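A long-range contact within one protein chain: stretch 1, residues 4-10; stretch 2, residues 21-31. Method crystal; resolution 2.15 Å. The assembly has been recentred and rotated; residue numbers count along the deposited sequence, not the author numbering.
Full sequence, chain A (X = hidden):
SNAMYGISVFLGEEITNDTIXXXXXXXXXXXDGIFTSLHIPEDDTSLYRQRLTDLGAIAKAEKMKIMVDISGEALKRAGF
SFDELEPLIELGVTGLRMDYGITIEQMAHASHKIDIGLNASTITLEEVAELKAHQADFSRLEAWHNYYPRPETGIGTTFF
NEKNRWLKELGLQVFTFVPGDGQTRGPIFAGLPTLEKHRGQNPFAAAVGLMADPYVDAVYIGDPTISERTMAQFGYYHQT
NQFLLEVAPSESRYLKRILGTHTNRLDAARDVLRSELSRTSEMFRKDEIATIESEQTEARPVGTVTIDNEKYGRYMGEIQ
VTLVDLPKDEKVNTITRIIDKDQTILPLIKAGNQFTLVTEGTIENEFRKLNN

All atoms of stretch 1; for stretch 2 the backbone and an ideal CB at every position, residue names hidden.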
# COMPACT_ATOMS: atom_id res chain seq x y z
N MSE A 4 2.78 2.81 -9.45
CA MSE A 4 2.82 1.36 -9.28
C MSE A 4 2.50 0.85 -7.88
O MSE A 4 3.04 1.36 -6.88
CB MSE A 4 4.19 0.81 -9.68
CG MSE A 4 4.17 0.14 -11.05
SE MSE A 4 5.04 -1.64 -11.06
CE MSE A 4 6.95 -1.08 -11.01
N TYR A 5 1.65 -0.18 -7.83
CA TYR A 5 1.51 -1.00 -6.62
C TYR A 5 2.17 -2.35 -6.84
O TYR A 5 2.07 -2.91 -7.94
CB TYR A 5 0.04 -1.22 -6.22
CG TYR A 5 -0.66 -0.00 -5.64
CD1 TYR A 5 -0.34 0.45 -4.34
CD2 TYR A 5 -1.63 0.68 -6.37
CE1 TYR A 5 -0.99 1.57 -3.78
CE2 TYR A 5 -2.30 1.83 -5.82
CZ TYR A 5 -1.97 2.24 -4.52
OH TYR A 5 -2.57 3.34 -3.96
N GLY A 6 2.83 -2.88 -5.80
CA GLY A 6 3.52 -4.16 -5.91
C GLY A 6 3.38 -5.08 -4.72
O GLY A 6 2.86 -4.67 -3.65
N ILE A 7 3.82 -6.32 -4.91
CA ILE A 7 3.82 -7.37 -3.88
C ILE A 7 5.21 -7.98 -3.73
O ILE A 7 6.05 -7.85 -4.61
CB ILE A 7 2.82 -8.52 -4.20
CG1 ILE A 7 3.24 -9.29 -5.47
CG2 ILE A 7 1.43 -7.93 -4.30
CD1 ILE A 7 2.28 -10.46 -5.91
N SER A 8 5.44 -8.67 -2.62
CA SER A 8 6.67 -9.42 -2.40
C SER A 8 6.41 -10.90 -2.48
O SER A 8 5.32 -11.37 -2.16
CB SER A 8 7.29 -9.08 -1.06
OG SER A 8 7.68 -7.71 -1.04
N VAL A 9 7.40 -11.63 -2.96
CA VAL A 9 7.34 -13.08 -3.00
C VAL A 9 8.64 -13.59 -2.40
O VAL A 9 9.68 -12.99 -2.60
CB VAL A 9 7.14 -13.59 -4.43
CG1 VAL A 9 7.31 -15.10 -4.49
CG2 VAL A 9 5.76 -13.19 -4.94
N PHE A 10 8.54 -14.65 -1.61
CA PHE A 10 9.69 -15.21 -0.87
C PHE A 10 10.05 -16.56 -1.45
O PHE A 10 9.29 -17.53 -1.34
CB PHE A 10 9.37 -15.27 0.63
CG PHE A 10 9.22 -13.90 1.25
CD1 PHE A 10 8.02 -13.20 1.15
CD2 PHE A 10 10.32 -13.28 1.85
CE1 PHE A 10 7.90 -11.90 1.69
CE2 PHE A 10 10.21 -11.99 2.40
CZ PHE A 10 9.02 -11.31 2.34
N UNK A 21 -2.22 -18.31 -6.72
CA UNK A 21 -3.56 -17.72 -6.55
C UNK A 21 -3.46 -16.24 -6.14
O UNK A 21 -4.04 -15.36 -6.79
CB UNK A 21 -4.36 -18.50 -5.50
N UNK A 22 -2.69 -15.99 -5.08
CA UNK A 22 -2.41 -14.66 -4.59
C UNK A 22 -1.87 -13.69 -5.64
O UNK A 22 -2.37 -12.55 -5.77
CB UNK A 22 -1.41 -14.76 -3.44
N UNK A 23 -0.81 -14.11 -6.33
CA UNK A 23 -0.17 -13.27 -7.35
C UNK A 23 -1.19 -12.84 -8.43
O UNK A 23 -1.34 -11.65 -8.75
CB UNK A 23 1.00 -14.02 -7.99
N UNK A 24 -1.92 -13.82 -8.94
CA UNK A 24 -2.94 -13.59 -9.96
C UNK A 24 -4.05 -12.64 -9.48
O UNK A 24 -4.45 -11.72 -10.21
CB UNK A 24 -3.55 -14.93 -10.39
N UNK A 25 -4.53 -12.86 -8.25
CA UNK A 25 -5.54 -11.97 -7.68
C UNK A 25 -5.02 -10.55 -7.49
O UNK A 25 -5.73 -9.59 -7.77
CB UNK A 25 -6.03 -12.52 -6.34
N UNK A 26 -3.78 -10.42 -7.03
CA UNK A 26 -3.20 -9.10 -6.79
C UNK A 26 -3.10 -8.31 -8.10
O UNK A 26 -3.45 -7.13 -8.15
CB UNK A 26 -1.82 -9.23 -6.14
N UNK A 27 -2.65 -8.98 -9.17
CA UNK A 27 -2.68 -8.37 -10.49
C UNK A 27 -4.07 -7.83 -10.88
O UNK A 27 -4.18 -6.67 -11.27
CB UNK A 27 -2.22 -9.39 -11.53
N UNK A 28 -5.11 -8.66 -10.76
CA UNK A 28 -6.48 -8.19 -11.00
C UNK A 28 -6.93 -7.07 -10.03
O UNK A 28 -7.89 -6.35 -10.29
CB UNK A 28 -7.44 -9.37 -10.89
N UNK A 29 -6.24 -6.91 -8.92
CA UNK A 29 -6.59 -5.84 -7.99
C UNK A 29 -5.78 -4.57 -8.26
O UNK A 29 -5.83 -3.65 -7.45
CB UNK A 29 -6.37 -6.30 -6.55
N UNK A 30 -5.02 -4.53 -9.35
CA UNK A 30 -4.22 -3.33 -9.67
C UNK A 30 -2.75 -3.31 -9.22
O UNK A 30 -2.14 -2.24 -9.14
CB UNK A 30 -4.91 -2.12 -9.05
N UNK A 31 -2.19 -4.48 -8.93
CA UNK A 31 -0.76 -4.65 -8.59
C UNK A 31 0.02 -5.14 -9.82
O UNK A 31 -0.34 -6.17 -10.37
CB UNK A 31 -0.59 -5.64 -7.43

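Stretch 1 runs as a strand from residue 4 to 8, and the helix 21-28 runs alongside it, nearly antiparallel, at 172° between their directions, with the axes 9.5 Å apart at closest approach. Tyr5 and Ile7 point their CA-to-CB bonds toward stretch 2, though the end of Tyr5 leads away, so these two side chains, and the backbone between them, set most of the terms.

Position 21 has its CB out of reach of stretch 1, which asks nothing of it; the deposited residue is Ile21.

At position 22 the CA-to-CB bond points toward the strand, yet nothing of stretch 1 lies within 5.5 Å of the ideal CB. A long or aromatic side chain is needed to close that gap, and a polar tip would be tolerated near the backbone of residue 8. Tyr22, with chi1 in t, spans the gap and carries such a tip. Its CE2 lies 4.0 Å from Ile7 CD1, and its OH sits 3.7 Å from Ile7 CG2. The OH also hydrogen-bonds water 2 (2.8 Å to the water O), which in turn accepts from Ser8 N (2.9 Å to the water O), so a water joins helix to strand where no direct hydrogen bond does.

Position 23 points sideways, but its ideal CB is only 4.3 Å from Ile7 CD1, with Val9 a little further along. Branched or flexible aliphatics such as valine, isoleucine or leucine would suit. Ile23 sends its end nearer than its CB direction suggests: CG1 is 3.8 Å from Ile7 CD1, and CD1 is 3.9 Å from Val9 CG2.

Neither 24, pointing away, nor 25, out of reach, is constrained by stretch 1, and polar or charged chains would do; the residues are Lys24 and Lys25, both extended beyond chi1.

Position 26 faces the strand, its ideal CB 4.0 Å from Ile7 CG2. An apolar side chain belongs here, and a flexible one could lie along Ile7. Met26, a selenomethionine with all three chi angles in m, brings CE to 3.6 Å from Ile7 CG2.

Position 27 points away, so a polar chain is no burden: Lys27. Positions 28 and 29 are out of reach, so stretch 1 sets no preference, and small or large residues would serve; Ala28 closes the helix, and Leu29 is the first residue to leave helical angles.

Position 30 has phi 95° and psi 19°, where a CB would jam against the preceding carbonyl O. That alone calls for glycine. Gly30 supplies backbone instead: its O lies 3.8 Å from Tyr5 CB, at the edge of the Tyr5 ring, and accepts from water 1 (2.6 Å to the water O), which accepts from Tyr5 N (3.0 Å to the water O).

Position 31 points sideways, its ideal CB 3.8 Å from Tyr5 O and 4.4 Å from Ile7 CG2. A large apolar group, aromatic or aliphatic, could cover the strand here. Phe31 lays one ring face under Tyr5 CB, 4.0 Å from the ring centroid, while Gly6 O meets its edge, 3.5 Å from Phe31 CD2.

Stretch 2, residues 21-31: IYIKKMKALGF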
# COMPACT_ATOMS: atom_id res chain seq x y z
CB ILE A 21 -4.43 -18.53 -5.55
CG1 ILE A 21 -4.86 -19.84 -6.19
CG2 ILE A 21 -5.69 -17.78 -5.17
CD1 ILE A 21 -5.16 -20.97 -5.21
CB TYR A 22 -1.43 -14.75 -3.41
CG TYR A 22 -0.99 -13.40 -2.85
CD1 TYR A 22 -1.87 -12.56 -2.16
CD2 TYR A 22 0.34 -12.97 -2.99
CE1 TYR A 22 -1.42 -11.30 -1.62
CE2 TYR A 22 0.79 -11.75 -2.48
CZ TYR A 22 -0.08 -10.92 -1.79
OH TYR A 22 0.41 -9.72 -1.28
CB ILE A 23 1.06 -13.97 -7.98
CG1 ILE A 23 2.21 -14.07 -6.97
CG2 ILE A 23 1.53 -13.23 -9.23
CD1 ILE A 23 3.31 -15.07 -7.38
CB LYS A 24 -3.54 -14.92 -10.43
CG LYS A 24 -2.57 -15.80 -11.18
CD LYS A 24 -3.30 -16.96 -11.90
CE LYS A 24 -2.31 -18.03 -12.32
NZ LYS A 24 -2.76 -18.91 -13.47
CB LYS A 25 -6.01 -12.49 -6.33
CG LYS A 25 -7.14 -13.46 -6.46
CD LYS A 25 -7.49 -14.06 -5.11
CE LYS A 25 -8.46 -15.21 -5.33
NZ LYS A 25 -8.90 -15.69 -4.00
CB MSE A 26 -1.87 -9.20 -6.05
CG MSE A 26 -2.05 -9.68 -4.60
SE MSE A 26 -3.20 -8.48 -3.51
CE MSE A 26 -1.81 -7.30 -2.81
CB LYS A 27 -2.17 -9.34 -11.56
CG LYS A 27 -2.39 -8.83 -12.99
CD LYS A 27 -1.38 -7.75 -13.32
CE LYS A 27 -1.62 -7.23 -14.72
NZ LYS A 27 -0.54 -6.26 -15.06
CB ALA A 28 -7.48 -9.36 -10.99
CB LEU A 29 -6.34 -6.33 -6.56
CG LEU A 29 -7.44 -7.01 -5.72
CD1 LEU A 29 -8.65 -7.45 -6.47
CD2 LEU A 29 -6.87 -8.14 -4.83
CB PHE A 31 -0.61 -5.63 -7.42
CG PHE A 31 -1.15 -5.08 -6.11
CD1 PHE A 31 -2.54 -5.07 -5.86
CD2 PHE A 31 -0.28 -4.57 -5.15
CE1 PHE A 31 -3.05 -4.55 -4.66
CE2 PHE A 31 -0.76 -4.06 -3.93
CZ PHE A 31 -2.15 -4.04 -3.69
O HOH W 1 -0.07 -1.01 -10.14
O HOH W 2 3.17 -9.49 -1.02
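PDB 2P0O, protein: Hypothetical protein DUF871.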